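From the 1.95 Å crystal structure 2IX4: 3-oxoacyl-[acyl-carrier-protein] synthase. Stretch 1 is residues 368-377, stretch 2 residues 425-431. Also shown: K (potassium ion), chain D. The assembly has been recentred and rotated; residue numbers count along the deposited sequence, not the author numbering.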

# COMPACT_ATOMS: atom_id res chain seq x y z
N GLU A 368 -9.47 2.04 15.49
CA GLU A 368 -10.90 2.24 15.66
C GLU A 368 -11.71 0.95 15.43
O GLU A 368 -12.82 0.81 15.96
CB GLU A 368 -11.37 3.40 14.79
CG GLU A 368 -10.83 4.74 15.31
CD GLU A 368 -10.78 5.84 14.27
OE1 GLU A 368 -11.47 5.74 13.22
OE2 GLU A 368 -10.06 6.83 14.51
N ALA A 369 -11.15 0.01 14.67
CA ALA A 369 -11.73 -1.32 14.55
C ALA A 369 -11.60 -2.06 15.89
O ALA A 369 -12.51 -2.76 16.30
CB ALA A 369 -11.05 -2.11 13.43
N ILE A 370 -10.46 -1.88 16.55
CA ILE A 370 -10.24 -2.43 17.89
C ILE A 370 -11.25 -1.86 18.89
O ILE A 370 -11.83 -2.60 19.68
CB ILE A 370 -8.77 -2.22 18.36
CG1 ILE A 370 -7.84 -3.08 17.50
CG2 ILE A 370 -8.61 -2.56 19.84
CD1 ILE A 370 -6.34 -2.77 17.65
N PHE A 371 -11.48 -0.54 18.82
CA PHE A 371 -12.49 0.11 19.67
C PHE A 371 -13.88 -0.49 19.43
O PHE A 371 -14.64 -0.70 20.38
CB PHE A 371 -12.53 1.63 19.44
CG PHE A 371 -11.30 2.36 19.93
CD1 PHE A 371 -11.02 3.64 19.44
CD2 PHE A 371 -10.43 1.79 20.86
CE1 PHE A 371 -9.89 4.34 19.88
CE2 PHE A 371 -9.31 2.48 21.29
CZ PHE A 371 -9.03 3.76 20.80
N SER A 372 -14.20 -0.76 18.17
CA SER A 372 -15.48 -1.37 17.78
C SER A 372 -15.62 -2.81 18.29
O SER A 372 -16.68 -3.20 18.77
CB SER A 372 -15.66 -1.32 16.26
OG SER A 372 -15.61 0.03 15.80
N ILE A 373 -14.54 -3.58 18.19
CA ILE A 373 -14.49 -4.95 18.72
C ILE A 373 -14.64 -4.93 20.24
O ILE A 373 -15.33 -5.78 20.81
CB ILE A 373 -13.17 -5.67 18.32
CG1 ILE A 373 -13.10 -5.87 16.80
CG2 ILE A 373 -13.03 -7.03 19.03
CD1 ILE A 373 -11.67 -5.97 16.25
N LEU A 374 -13.99 -3.97 20.89
CA LEU A 374 -14.06 -3.83 22.35
C LEU A 374 -15.44 -3.37 22.84
O LEU A 374 -15.86 -3.74 23.93
CB LEU A 374 -12.96 -2.89 22.87
CG LEU A 374 -11.53 -3.45 22.87
CD1 LEU A 374 -10.51 -2.34 23.14
CD2 LEU A 374 -11.38 -4.59 23.87
N ALA A 375 -16.12 -2.57 22.02
CA ALA A 375 -17.49 -2.16 22.30
C ALA A 375 -18.41 -3.38 22.39
O ALA A 375 -19.23 -3.48 23.31
CB ALA A 375 -17.99 -1.19 21.22
N ILE A 376 -18.27 -4.29 21.43
CA ILE A 376 -18.97 -5.57 21.44
C ILE A 376 -18.57 -6.39 22.68
O ILE A 376 -19.43 -6.88 23.41
CB ILE A 376 -18.70 -6.38 20.15
CG1 ILE A 376 -19.31 -5.67 18.93
CG2 ILE A 376 -19.26 -7.80 20.27
CD1 ILE A 376 -18.82 -6.19 17.59
N HIS A 377 -17.27 -6.51 22.90
CA HIS A 377 -16.73 -7.35 23.97
C HIS A 377 -17.13 -6.91 25.38
O HIS A 377 -17.43 -7.74 26.24
CB HIS A 377 -15.21 -7.46 23.85
CG HIS A 377 -14.59 -8.44 24.80
ND1 HIS A 377 -14.86 -9.79 24.76
CD2 HIS A 377 -13.70 -8.27 25.80
CE1 HIS A 377 -14.17 -10.40 25.70
NE2 HIS A 377 -13.46 -9.50 26.35
N SER A 425 -15.49 0.35 5.18
CA SER A 425 -16.37 0.19 6.32
C SER A 425 -16.25 -1.25 6.82
O SER A 425 -16.51 -2.19 6.07
CB SER A 425 -17.81 0.53 5.94
OG SER A 425 -18.57 0.87 7.09
N LEU A 426 -15.82 -1.41 8.06
CA LEU A 426 -15.67 -2.73 8.66
C LEU A 426 -16.82 -3.00 9.62
O LEU A 426 -17.11 -2.18 10.49
CB LEU A 426 -14.33 -2.86 9.41
CG LEU A 426 -13.03 -2.73 8.61
CD1 LEU A 426 -11.84 -2.73 9.56
CD2 LEU A 426 -12.89 -3.84 7.56
N LEU A 427 -17.47 -4.16 9.47
CA LEU A 427 -18.60 -4.52 10.31
C LEU A 427 -18.32 -5.79 11.11
O LEU A 427 -18.09 -6.86 10.54
CB LEU A 427 -19.89 -4.64 9.49
CG LEU A 427 -21.20 -5.01 10.19
CD1 LEU A 427 -21.49 -4.11 11.39
CD2 LEU A 427 -22.36 -4.96 9.21
N PHE A 428 -18.35 -5.65 12.43
CA PHE A 428 -18.10 -6.75 13.35
C PHE A 428 -19.39 -7.15 14.05
O PHE A 428 -20.30 -6.34 14.19
CB PHE A 428 -17.05 -6.35 14.40
CG PHE A 428 -15.72 -5.99 13.81
CD1 PHE A 428 -15.46 -4.68 13.40
CD2 PHE A 428 -14.72 -6.95 13.69
CE1 PHE A 428 -14.23 -4.34 12.86
CE2 PHE A 428 -13.48 -6.61 13.15
CZ PHE A 428 -13.23 -5.31 12.74
N ALA A 429 -19.45 -8.41 14.49
CA ALA A 429 -20.59 -8.91 15.24
C ALA A 429 -20.13 -9.93 16.27
O ALA A 429 -19.11 -10.59 16.08
CB ALA A 429 -21.62 -9.53 14.31
N SER A 430 -20.87 -10.04 17.37
CA SER A 430 -20.62 -11.10 18.35
C SER A 430 -20.93 -12.46 17.73
O SER A 430 -21.74 -12.55 16.79
CB SER A 430 -21.45 -10.89 19.61
OG SER A 430 -22.83 -10.91 19.32
N ILE A 431 -20.29 -13.51 18.23
CA ILE A 431 -20.40 -14.84 17.63
C ILE A 431 -20.59 -15.93 18.69
O ILE A 431 -21.27 -16.93 18.45
CB ILE A 431 -19.19 -15.13 16.68
CG1 ILE A 431 -19.39 -16.44 15.90
CG2 ILE A 431 -17.86 -15.12 17.44
CD1 ILE A 431 -18.51 -16.58 14.67
OXT ILE A 431 -20.09 -15.84 19.81
K K D . -13.88 4.74 12.47

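Helices that pack on β-strands commonly do so through apolar side chains alone, with no hydrogen bond needed between the two elements, and the contact between residues 368-377 and 425-431 is a compact example. The first stretch lies wholly within a helix; the second is a strand through Ala 429, followed by the last residues of the chain. The two axes run in nearly the same direction, 21° apart, and approach to 8.6 Å, a separation that leaves room for a layer of side chains between the backbones. Because the elements are so nearly aligned, they keep company over several residues: the CA atoms of Ala 369 and Leu 426 are 7.2 Å apart, those of Ile 373 and Phe 428 6.7 Å, and those of Ile 376 and Ser 430 6.5 Å. The helical spacing of three to four residues thus matches the two-residue alternation of the strand.

That alternation governs which strand side chains face the helix. Leu 426 and Phe 428 direct their CA-to-CB bonds toward the helix, whereas those of Leu 427 and Ala 429 point away; Ala 429 is approached through its backbone, its N 3.9 Å from Ile 376 CD1. Phe 428 is the centre of the contact, with more of its surface covered than any other residue here. Its chi1 of -60° (m) places the ring against successive turns of the helix. Ile 373 lies over one face: its CG1 is 3.8 Å from the centroid of the Phe 428 ring and only 16° off the ring normal, a CH-π arrangement, while Ile 373 CD1 reaches Phe 428 CE2 at 3.6 Å. The CA-to-CB bond of Ile 373 points sideways, but the end of the side chain comes nearer the strand.

One turn earlier, the small side chain of Ala 369 touches two strand residues, its CB lying 3.9 Å from Phe 428 CE1 and 4.0 Å from Leu 426 CD1. Toward the other end, Ile 376 extends the apolar layer, with CD1 3.7 Å from Phe 428 CB and CG2 3.8 Å from Ser 430 CB, the latter at the exposed margin.

No hydrogen bond crosses between the stretches. Ser 372, though directed toward the strand, offers Phe 428 its carbon, with CB 4.4 Å from CD1 of the ring; its OG donates to Glu 368 O at 2.9 Å, within the helix. Glu 368 itself stands clear of the strand, and its OE1 binds the potassium ion, K, at 2.7 Å. The polar groups of Ser 372 and Glu 368 are thus engaged away from the strand, and the packing itself rests on close apolar contact.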